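Local structure of cephalosporin acylase (Bacillus halodurans, 2NLZ) at residues Y262-G273 and T417-K428; T358-G366 and M370-Y378. The protein probably acts as an acylase of the gamma-glutamyltranspeptidase family in the Ntn-hydrolase clan, cleaving amide bonds or transferring their acyl groups. The protein carries 1 engineered substitution. One frame throughout, in Å; residues are numbered along the deposited sequence.

Interaction 1 of 2, residues Y262-G273 and T417-K428; sequences YRVWEIPPNGQG and TYHTIIPGFLTK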
loop_
_atom_site.group_PDB
_atom_site.type_symbol
_atom_site.label_atom_id
_atom_site.label_comp_id
_atom_site.label_asym_id
_atom_site.label_seq_id
_atom_site.Cartn_x
_atom_site.Cartn_y
_atom_site.Cartn_z
ATOM N N TYR D 262 -27.934 -5.292 -19.574
ATOM C CA TYR D 262 -27.806 -6.654 -19.079
ATOM C C TYR D 262 -29.066 -7.027 -18.302
ATOM O O TYR D 262 -29.848 -6.154 -17.908
ATOM C CB TYR D 262 -26.588 -6.772 -18.153
ATOM C CG TYR D 262 -25.241 -6.611 -18.838
ATOM C CD1 TYR D 262 -24.477 -7.726 -19.170
ATOM C CD2 TYR D 262 -24.730 -5.342 -19.139
ATOM C CE1 TYR D 262 -23.246 -7.591 -19.794
ATOM C CE2 TYR D 262 -23.494 -5.193 -19.765
ATOM C CZ TYR D 262 -22.760 -6.326 -20.088
ATOM O OH TYR D 262 -21.538 -6.208 -20.704
ATOM N N ARG D 263 -29.264 -8.323 -18.087
ATOM C CA ARG D 263 -30.294 -8.786 -17.168
ATOM C C ARG D 263 -29.681 -9.606 -16.035
ATOM O O ARG D 263 -28.946 -10.574 -16.268
ATOM C CB ARG D 263 -31.395 -9.563 -17.894
ATOM C CG ARG D 263 -32.194 -8.716 -18.875
ATOM C CD ARG D 263 -33.595 -9.273 -19.089
ATOM N NE ARG D 263 -34.506 -8.949 -17.990
ATOM C CZ ARG D 263 -35.279 -7.868 -17.944
ATOM N NH1 ARG D 263 -35.257 -6.988 -18.934
ATOM N NH2 ARG D 263 -36.076 -7.661 -16.908
ATOM N N VAL D 264 -29.985 -9.191 -14.808
ATOM C CA VAL D 264 -29.493 -9.852 -13.603
ATOM C C VAL D 264 -30.554 -10.824 -13.080
ATOM O O VAL D 264 -31.659 -10.414 -12.725
ATOM C CB VAL D 264 -29.143 -8.823 -12.514
ATOM C CG1 VAL D 264 -28.486 -9.501 -11.338
ATOM C CG2 VAL D 264 -28.231 -7.767 -13.071
ATOM N N TRP D 265 -30.210 -12.108 -13.033
ATOM C CA TRP D 265 -31.175 -13.135 -12.655
ATOM C C TRP D 265 -30.970 -13.666 -11.238
ATOM O O TRP D 265 -29.835 -13.855 -10.787
ATOM C CB TRP D 265 -31.126 -14.293 -13.640
ATOM C CG TRP D 265 -31.476 -13.896 -15.017
ATOM C CD1 TRP D 265 -30.623 -13.458 -15.980
ATOM C CD2 TRP D 265 -32.783 -13.908 -15.609
ATOM N NE1 TRP D 265 -31.315 -13.193 -17.141
ATOM C CE2 TRP D 265 -32.642 -13.459 -16.941
ATOM C CE3 TRP D 265 -34.059 -14.258 -15.145
ATOM C CZ2 TRP D 265 -33.730 -13.343 -17.819
ATOM C CZ3 TRP D 265 -35.141 -14.138 -16.015
ATOM C CH2 TRP D 265 -34.965 -13.682 -17.340
ATOM N N GLU D 266 -32.083 -13.888 -10.545
ATOM C CA GLU D 266 -32.077 -14.546 -9.258
ATOM C C GLU D 266 -33.224 -15.569 -9.222
ATOM O O GLU D 266 -34.170 -15.486 -10.016
ATOM C CB GLU D 266 -32.282 -13.519 -8.136
ATOM C CG GLU D 266 -31.237 -12.411 -8.034
ATOM C CD GLU D 266 -29.934 -12.839 -7.368
ATOM O OE1 GLU D 266 -29.909 -13.884 -6.673
ATOM O OE2 GLU D 266 -28.930 -12.110 -7.539
ATOM N N ILE D 267 -33.132 -16.533 -8.310
ATOM C CA ILE D 267 -34.266 -17.370 -7.936
ATOM C C ILE D 267 -35.320 -16.478 -7.267
ATOM O O ILE D 267 -34.968 -15.622 -6.447
ATOM C CB ILE D 267 -33.823 -18.468 -6.939
ATOM C CG1 ILE D 267 -32.810 -19.426 -7.590
ATOM C CG2 ILE D 267 -35.031 -19.211 -6.340
ATOM C CD1 ILE D 267 -33.277 -20.101 -8.879
ATOM N N PRO D 268 -36.610 -16.656 -7.626
ATOM C CA PRO D 268 -37.737 -15.956 -6.995
ATOM C C PRO D 268 -37.930 -16.327 -5.524
ATOM O O PRO D 268 -37.395 -17.338 -5.084
ATOM C CB PRO D 268 -38.941 -16.438 -7.814
ATOM C CG PRO D 268 -38.523 -17.728 -8.346
ATOM C CD PRO D 268 -37.080 -17.551 -8.694
ATOM N N PRO D 269 -38.675 -15.495 -4.770
ATOM C CA PRO D 269 -39.037 -15.674 -3.369
ATOM C C PRO D 269 -39.258 -17.089 -2.852
ATOM O O PRO D 269 -39.542 -18.020 -3.615
ATOM C CB PRO D 269 -40.297 -14.842 -3.250
ATOM C CG PRO D 269 -39.964 -13.663 -4.063
ATOM C CD PRO D 269 -39.202 -14.206 -5.260
ATOM N N ASN D 270 -39.218 -17.170 -1.525
ATOM C CA ASN D 270 -38.569 -18.234 -0.781
ATOM C C ASN D 270 -37.107 -17.740 -0.655
ATOM O O ASN D 270 -36.678 -17.358 0.427
ATOM C CB ASN D 270 -38.701 -19.598 -1.477
ATOM C CG ASN D 270 -38.286 -20.778 -0.584
ATOM O OD1 ASN D 270 -38.162 -21.901 -1.069
ATOM N ND2 ASN D 270 -38.073 -20.531 0.709
ATOM N N GLY D 271 -36.384 -17.668 -1.773
ATOM C CA GLY D 271 -35.012 -17.141 -1.801
ATOM C C GLY D 271 -34.959 -15.626 -1.762
ATOM O O GLY D 271 -35.891 -14.951 -2.211
ATOM N N GLN D 272 -33.853 -15.090 -1.239
ATOM C CA GLN D 272 -33.732 -13.650 -0.958
ATOM C C GLN D 272 -33.068 -12.829 -2.072
ATOM O O GLN D 272 -32.756 -11.646 -1.875
ATOM C CB GLN D 272 -33.019 -13.403 0.388
ATOM C CG GLN D 272 -31.503 -13.657 0.385
ATOM C CD GLN D 272 -30.791 -13.047 1.576
ATOM O OE1 GLN D 272 -29.846 -13.623 2.099
ATOM N NE2 GLN D 272 -31.225 -11.868 1.994
ATOM N N GLY D 273 -32.872 -13.446 -3.237
ATOM C CA GLY D 273 -32.233 -12.787 -4.377
ATOM C C GLY D 273 -32.926 -11.508 -4.802
ATOM O O GLY D 273 -32.303 -10.592 -5.336
ATOM N N THR D 417 -39.007 -21.295 4.437
ATOM C CA THR D 417 -38.684 -19.957 4.939
ATOM C C THR D 417 -37.885 -19.088 3.973
ATOM O O THR D 417 -37.320 -19.585 2.990
ATOM C CB THR D 417 -37.885 -20.029 6.254
ATOM O OG1 THR D 417 -37.545 -18.704 6.671
ATOM C CG2 THR D 417 -36.618 -20.854 6.071
ATOM N N TYR D 418 -37.871 -17.787 4.274
ATOM C CA TYR D 418 -36.894 -16.841 3.764
ATOM C C TYR D 418 -35.537 -17.525 3.770
ATOM O O TYR D 418 -35.058 -17.968 4.821
ATOM C CB TYR D 418 -36.878 -15.608 4.676
ATOM C CG TYR D 418 -35.915 -14.503 4.298
ATOM C CD1 TYR D 418 -34.597 -14.521 4.734
ATOM C CD2 TYR D 418 -36.334 -13.417 3.536
ATOM C CE1 TYR D 418 -33.714 -13.507 4.395
ATOM C CE2 TYR D 418 -35.463 -12.393 3.194
ATOM C CZ TYR D 418 -34.152 -12.444 3.627
ATOM O OH TYR D 418 -33.284 -11.433 3.297
ATOM N N HIS D 419 -34.928 -17.614 2.590
ATOM C CA HIS D 419 -33.693 -18.376 2.398
ATOM C C HIS D 419 -32.563 -17.456 1.963
ATOM O O HIS D 419 -32.751 -16.632 1.078
ATOM C CB HIS D 419 -33.913 -19.466 1.347
ATOM C CG HIS D 419 -33.302 -20.781 1.708
ATOM N ND1 HIS D 419 -31.956 -21.040 1.564
ATOM C CD2 HIS D 419 -33.851 -21.912 2.203
ATOM C CE1 HIS D 419 -31.704 -22.276 1.954
ATOM N NE2 HIS D 419 -32.837 -22.827 2.350
ATOM N N THR D 420 -31.395 -17.606 2.584
ATOM C CA THR D 420 -30.261 -16.700 2.337
ATOM C C THR D 420 -29.401 -17.068 1.131
ATOM O O THR D 420 -28.802 -16.200 0.495
ATOM C CB THR D 420 -29.338 -16.602 3.561
ATOM O OG1 THR D 420 -28.904 -17.918 3.945
ATOM C CG2 THR D 420 -30.064 -15.912 4.711
ATOM N N ILE D 421 -29.324 -18.366 0.868
ATOM C CA ILE D 421 -28.661 -18.936 -0.280
ATOM C C ILE D 421 -29.236 -18.405 -1.591
ATOM O O ILE D 421 -30.423 -18.590 -1.885
ATOM C CB ILE D 421 -28.894 -20.429 -0.255
ATOM C CG1 ILE D 421 -27.934 -21.120 0.682
ATOM C CG2 ILE D 421 -28.716 -21.057 -1.615
ATOM C CD1 ILE D 421 -28.190 -22.604 0.601
ATOM N N ILE D 422 -28.400 -17.746 -2.384
ATOM C CA ILE D 422 -28.846 -17.197 -3.663
ATOM C C ILE D 422 -27.827 -17.354 -4.807
ATOM O O ILE D 422 -26.754 -16.751 -4.795
ATOM C CB ILE D 422 -29.330 -15.702 -3.538
ATOM C CG1 ILE D 422 -28.210 -14.761 -3.056
ATOM C CG2 ILE D 422 -30.567 -15.595 -2.621
ATOM C CD1 ILE D 422 -28.527 -13.277 -3.234
ATOM N N PRO D 423 -28.167 -18.182 -5.803
ATOM C CA PRO D 423 -27.314 -18.310 -6.971
ATOM C C PRO D 423 -27.728 -17.282 -8.014
ATOM O O PRO D 423 -28.924 -17.065 -8.251
ATOM C CB PRO D 423 -27.629 -19.715 -7.471
ATOM C CG PRO D 423 -29.061 -19.969 -7.050
ATOM C CD PRO D 423 -29.371 -19.031 -5.891
ATOM N N GLY D 424 -26.748 -16.645 -8.635
ATOM C CA GLY D 424 -27.052 -15.588 -9.585
ATOM C C GLY D 424 -26.680 -15.972 -10.993
ATOM O O GLY D 424 -25.803 -16.807 -11.204
ATOM N N PHE D 425 -27.353 -15.355 -11.958
ATOM C CA PHE D 425 -26.965 -15.495 -13.356
ATOM C C PHE D 425 -27.047 -14.177 -14.103
ATOM O O PHE D 425 -27.967 -13.391 -13.889
ATOM C CB PHE D 425 -27.831 -16.534 -14.060
ATOM C CG PHE D 425 -27.130 -17.239 -15.193
ATOM C CD1 PHE D 425 -26.517 -18.468 -14.980
ATOM C CD2 PHE D 425 -27.085 -16.680 -16.470
ATOM C CE1 PHE D 425 -25.870 -19.126 -16.017
ATOM C CE2 PHE D 425 -26.438 -17.332 -17.512
ATOM C CZ PHE D 425 -25.833 -18.560 -17.282
ATOM N N LEU D 426 -26.080 -13.953 -14.984
ATOM C CA LEU D 426 -26.044 -12.752 -15.799
ATOM C C LEU D 426 -26.219 -13.056 -17.292
ATOM O O LEU D 426 -25.668 -14.032 -17.818
ATOM C CB LEU D 426 -24.754 -11.959 -15.550
ATOM C CG LEU D 426 -24.666 -10.524 -16.103
ATOM C CD1 LEU D 426 -25.843 -9.658 -15.667
ATOM C CD2 LEU D 426 -23.349 -9.862 -15.706
ATOM N N THR D 427 -26.962 -12.173 -17.957
ATOM C CA THR D 427 -27.451 -12.369 -19.317
ATOM C C THR D 427 -27.462 -11.026 -20.062
ATOM O O THR D 427 -27.681 -9.987 -19.454
ATOM C CB THR D 427 -28.861 -13.014 -19.241
ATOM O OG1 THR D 427 -28.722 -14.436 -19.270
ATOM C CG2 THR D 427 -29.796 -12.565 -20.350
ATOM N N LYS D 428 -27.191 -11.043 -21.364
ATOM C CA LYS D 428 -27.298 -9.832 -22.184
ATOM C C LYS D 428 -27.935 -10.133 -23.542
ATOM O O LYS D 428 -27.353 -10.860 -24.354
ATOM C CB LYS D 428 -25.926 -9.182 -22.371
ATOM C CG LYS D 428 -25.931 -7.868 -23.139
ATOM C CD LYS D 428 -24.504 -7.389 -23.400
ATOM C CE LYS D 428 -24.456 -6.171 -24.314
ATOM N NZ LYS D 428 -25.030 -4.957 -23.680
HETATM O O HOH W 1 -30.804 -16.177 -6.683
#
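Lys428 lies over one face of the Tyr262 ring. Its CD sits 3.8 Å above the ring plane, offset toward the rim. The chain is extended as far as CE and then bends at chi4 (68°), which brings NZ over the same face, 4.6 Å from the ring centroid, in a cation-pi contact. Leu426 CD1 packs alongside, 3.9 Å from Tyr262 CB and 4.0 Å from Val264 CG2.

On the sheet face of Trp265, Phe425 and Thr427, the indole meets its neighbour by the edge. Thr427 CB comes to 3.2 Å from Trp265 NE1 near the ring plane, and Trp265 CB rests on Phe425 CB. Between these side chains Trp265 N binds Phe425 O at 2.7 Å, and Arg263 pairs with Thr427 in the same way. Farther along, Glu266 bends at chi2 (-78°) and sends its carboxylate over Ile422. A water donates to Glu266 OE1 and Pro423 O and accepts from Ile267 N, while OE2 is held by His448.

The two segments then part and meet again where His419 N bonds to Asn270 O (2.8 Å); Asn270 OD1 turns to Asn86. Antiparallel pairing of strands 262-266 and 424-428 is the kind from which the sheets of the layered alpha-beta-beta-alpha Ntn-hydrolase fold are built.

Interaction 2 of 2, residues T358-G366 and M370-Y378; sequences TVYLATADG and MVSFIQSNY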
loop_
_atom_site.group_PDB
_atom_site.type_symbol
_atom_site.label_atom_id
_atom_site.label_comp_id
_atom_site.label_asym_id
_atom_site.label_seq_id
_atom_site.Cartn_x
_atom_site.Cartn_y
_atom_site.Cartn_z
ATOM N N THR D 358 -22.065 -22.097 3.888
ATOM C CA THR D 358 -22.572 -22.123 2.516
ATOM C C THR D 358 -21.443 -22.438 1.532
ATOM O O THR D 358 -20.302 -22.037 1.743
ATOM C CB THR D 358 -23.241 -20.776 2.146
ATOM O OG1 THR D 358 -24.200 -20.417 3.151
ATOM C CG2 THR D 358 -23.939 -20.851 0.807
ATOM N N VAL D 359 -21.746 -23.177 0.474
ATOM C CA VAL D 359 -20.775 -23.380 -0.598
ATOM C C VAL D 359 -21.333 -22.891 -1.930
ATOM O O VAL D 359 -22.445 -23.250 -2.318
ATOM C CB VAL D 359 -20.266 -24.866 -0.711
ATOM C CG1 VAL D 359 -19.369 -25.210 0.454
ATOM C CG2 VAL D 359 -21.413 -25.857 -0.789
ATOM N N TYR D 360 -20.571 -22.048 -2.612
ATOM C CA TYR D 360 -20.948 -21.630 -3.956
ATOM C C TYR D 360 -20.019 -22.243 -4.996
ATOM O O TYR D 360 -18.865 -22.576 -4.710
ATOM C CB TYR D 360 -21.052 -20.096 -4.110
ATOM C CG TYR D 360 -21.447 -19.720 -5.518
ATOM C CD1 TYR D 360 -22.739 -19.942 -5.965
ATOM C CD2 TYR D 360 -20.517 -19.215 -6.422
ATOM C CE1 TYR D 360 -23.109 -19.657 -7.271
ATOM C CE2 TYR D 360 -20.876 -18.926 -7.729
ATOM C CZ TYR D 360 -22.178 -19.150 -8.145
ATOM O OH TYR D 360 -22.561 -18.872 -9.435
ATOM N N LEU D 361 -20.538 -22.376 -6.208
ATOM C CA LEU D 361 -19.971 -23.237 -7.220
ATOM C C LEU D 361 -20.450 -22.703 -8.564
ATOM O O LEU D 361 -21.612 -22.282 -8.691
ATOM C CB LEU D 361 -20.513 -24.643 -6.957
ATOM C CG LEU D 361 -20.437 -25.907 -7.791
ATOM C CD1 LEU D 361 -21.111 -26.944 -6.945
ATOM C CD2 LEU D 361 -21.139 -25.780 -9.135
ATOM N N ALA D 362 -19.572 -22.709 -9.565
ATOM C CA ALA D 362 -19.992 -22.343 -10.907
ATOM C C ALA D 362 -19.331 -23.226 -11.932
ATOM O O ALA D 362 -18.129 -23.485 -11.858
ATOM C CB ALA D 362 -19.696 -20.888 -11.195
ATOM N N THR D 363 -20.132 -23.699 -12.884
ATOM C CA THR D 363 -19.646 -24.555 -13.958
ATOM C C THR D 363 -20.154 -24.108 -15.332
ATOM O O THR D 363 -21.262 -23.569 -15.473
ATOM C CB THR D 363 -20.083 -25.995 -13.746
ATOM O OG1 THR D 363 -21.478 -26.007 -13.446
ATOM C CG2 THR D 363 -19.337 -26.635 -12.584
ATOM N N ALA D 364 -19.327 -24.339 -16.343
ATOM C CA ALA D 364 -19.697 -24.083 -17.731
ATOM C C ALA D 364 -18.978 -25.081 -18.648
ATOM O O ALA D 364 -17.879 -25.561 -18.320
ATOM C CB ALA D 364 -19.355 -22.658 -18.118
ATOM N N ASP D 365 -19.598 -25.400 -19.782
ATOM C CA ASP D 365 -18.970 -26.289 -20.764
ATOM C C ASP D 365 -18.880 -25.704 -22.170
ATOM O O ASP D 365 -19.293 -24.563 -22.411
ATOM C CB ASP D 365 -19.641 -27.675 -20.777
ATOM C CG ASP D 365 -21.111 -27.635 -21.201
ATOM O OD1 ASP D 365 -21.504 -26.742 -21.978
ATOM O OD2 ASP D 365 -21.874 -28.530 -20.771
ATOM N N GLY D 366 -18.342 -26.502 -23.090
ATOM C CA GLY D 366 -18.185 -26.101 -24.485
ATOM C C GLY D 366 -19.477 -26.010 -25.268
ATOM O O GLY D 366 -19.574 -25.222 -26.197
ATOM N N MET D 370 -24.303 -23.885 -18.676
ATOM C CA MET D 370 -23.725 -23.110 -17.575
ATOM C C MET D 370 -24.596 -23.246 -16.336
ATOM O O MET D 370 -25.837 -23.232 -16.450
ATOM C CB MET D 370 -23.620 -21.624 -17.950
ATOM C CG MET D 370 -22.726 -21.354 -19.150
ATOM S SD MET D 370 -21.863 -19.784 -19.142
ATOM C CE MET D 370 -23.149 -18.748 -19.798
ATOM N N VAL D 371 -23.974 -23.386 -15.162
ATOM C CA VAL D 371 -24.759 -23.447 -13.921
ATOM C C VAL D 371 -24.205 -22.647 -12.745
ATOM O O VAL D 371 -23.006 -22.636 -12.483
ATOM C CB VAL D 371 -25.166 -24.911 -13.506
ATOM C CG1 VAL D 371 -24.257 -25.943 -14.133
ATOM C CG2 VAL D 371 -25.261 -25.085 -11.973
ATOM N N SER D 372 -25.120 -21.956 -12.073
ATOM C CA SER D 372 -24.896 -21.329 -10.785
ATOM C C SER D 372 -25.526 -22.231 -9.726
ATOM O O SER D 372 -26.742 -22.388 -9.700
ATOM C CB SER D 372 -25.594 -19.972 -10.773
ATOM O OG SER D 372 -25.287 -19.207 -9.621
ATOM N N PHE D 373 -24.703 -22.834 -8.871
ATOM C CA PHE D 373 -25.189 -23.777 -7.863
ATOM C C PHE D 373 -24.724 -23.370 -6.496
ATOM O O PHE D 373 -23.572 -22.993 -6.322
ATOM C CB PHE D 373 -24.672 -25.196 -8.130
ATOM C CG PHE D 373 -25.343 -26.251 -7.299
ATOM C CD1 PHE D 373 -26.476 -26.909 -7.771
ATOM C CD2 PHE D 373 -24.854 -26.588 -6.037
ATOM C CE1 PHE D 373 -27.108 -27.885 -6.999
ATOM C CE2 PHE D 373 -25.484 -27.561 -5.255
ATOM C CZ PHE D 373 -26.603 -28.217 -5.739
ATOM N N ILE D 374 -25.611 -23.501 -5.516
ATOM C CA ILE D 374 -25.286 -23.147 -4.154
ATOM C C ILE D 374 -26.053 -24.040 -3.163
ATOM O O ILE D 374 -27.232 -24.337 -3.378
ATOM C CB ILE D 374 -25.554 -21.643 -3.956
ATOM C CG1 ILE D 374 -25.046 -21.138 -2.613
ATOM C CG2 ILE D 374 -27.005 -21.330 -4.171
ATOM C CD1 ILE D 374 -24.820 -19.650 -2.603
ATOM N N GLN D 375 -25.384 -24.506 -2.105
ATOM C CA GLN D 375 -26.070 -25.269 -1.044
ATOM C C GLN D 375 -25.512 -24.964 0.339
ATOM O O GLN D 375 -24.346 -24.615 0.466
ATOM C CB GLN D 375 -26.075 -26.791 -1.317
ATOM C CG GLN D 375 -24.737 -27.473 -1.220
ATOM C CD GLN D 375 -24.769 -28.922 -1.616
ATOM O OE1 GLN D 375 -25.559 -29.331 -2.462
ATOM N NE2 GLN D 375 -23.890 -29.712 -1.019
ATOM N N SER D 376 -26.348 -25.109 1.369
ATOM C CA SER D 376 -25.945 -24.782 2.735
ATOM C C SER D 376 -26.734 -25.516 3.824
ATOM O O SER D 376 -27.886 -25.898 3.631
ATOM C CB SER D 376 -26.045 -23.268 2.950
ATOM O OG SER D 376 -25.889 -22.892 4.303
ATOM N N ASN D 377 -26.080 -25.696 4.971
ATOM C CA ASN D 377 -26.720 -26.128 6.204
ATOM C C ASN D 377 -27.144 -24.937 7.060
ATOM O O ASN D 377 -27.384 -25.073 8.258
ATOM C CB ASN D 377 -25.771 -27.021 6.991
ATOM C CG ASN D 377 -26.053 -28.491 6.780
ATOM O OD1 ASN D 377 -26.846 -28.850 5.919
ATOM N ND2 ASN D 377 -25.414 -29.354 7.578
ATOM N N TYR D 378 -27.251 -23.777 6.416
ATOM C CA TYR D 378 -27.413 -22.478 7.067
ATOM C C TYR D 378 -26.219 -22.145 7.962
ATOM O O TYR D 378 -25.187 -21.697 7.464
ATOM C CB TYR D 378 -28.759 -22.359 7.782
ATOM C CG TYR D 378 -29.063 -20.983 8.313
ATOM C CD1 TYR D 378 -28.760 -19.837 7.575
ATOM C CD2 TYR D 378 -29.669 -20.821 9.554
ATOM C CE1 TYR D 378 -29.043 -18.564 8.074
ATOM C CE2 TYR D 378 -29.962 -19.558 10.053
ATOM C CZ TYR D 378 -29.646 -18.438 9.312
ATOM O OH TYR D 378 -29.937 -17.193 9.815
#
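Tyr360 presents its ring edge to the opposite strand. Ser372 OG and Ile374 CB both lie at that edge near the ring plane, Ile374 CB 3.9 Å from Tyr360 CD1, while Phe373 O approaches the ring obliquely. At the end of the ring Tyr360 OH donates to Ser372 OG at 2.8 Å, though the position of this hydroxyl is less sure than the rest. Pro435 packs against the same tyrosine from strand 431-438. The other ring, Phe373, is met obliquely by Leu361 CD1, and Gln375 CD lies at its edge in plane; Ala55 and Ala74 also touch it.

Tyr360 CG stands anti to the backbone N (chi1 -180°), and this swings the ring across toward Ser372. An alanine here is likely to leave Ser372 OG without its tyrosine partner and open a gap beside Ile374.

The two strands form an antiparallel beta hairpin in the core of an Ntn-hydrolase fold, closed by a short turn where Asp365 OD1 bonds to Asn369 N. Thr358 comes just ahead of strand 359-365, directly after the unmodelled residues 354-357; by analogy with gamma-glutamyltranspeptidases it may be the residue that self-cleavage exposes.

Paired backbone bonds join Val359 with Gln375 (Val359 N to Gln375 O, 3.0 Å) and Thr363 with Val371 (Val371 N to Thr363 O, 2.7 Å). The side chains of Val359 and Gln375 lie side by side, pointing the same way, with Val359 CG2 3.7 Å from Gln375 CG; the glutamine amide goes on to Trp126 and Asn66. Leu361 CD2 packs on Phe373 CB at 3.7 Å, and this side of the hairpin is covered by helix 47-61. At the Thr358 end, its CG2 touches Ile374 CG1 at 3.6 Å, and a weak hydrogen bond links Thr358 OG1 with Ser376 OG.

The centres of the two interactions are about 13 Å apart, and they touch directly: Ser372 OG bonds to Gly424 O, Pro423 packs on Ser372, and Ile421 reaches Ile374 and Ser376. Along the chain, strand 262-266 comes first, then both strands of the hairpin, then 417-428, so interaction 1 brackets interaction 2 in sequence. In strand order, 250-259, 81-87 and 71-78 lie between 262-266 and 370-376. Gly424 O, the residues just before it, and the prolines of strand 431-438 nevertheless meet the hairpin, consistent with stacked layers. Interaction 2 thus pairs sequence neighbours, whereas interaction 1 ties distant parts of the chain into the same Ntn-hydrolase core.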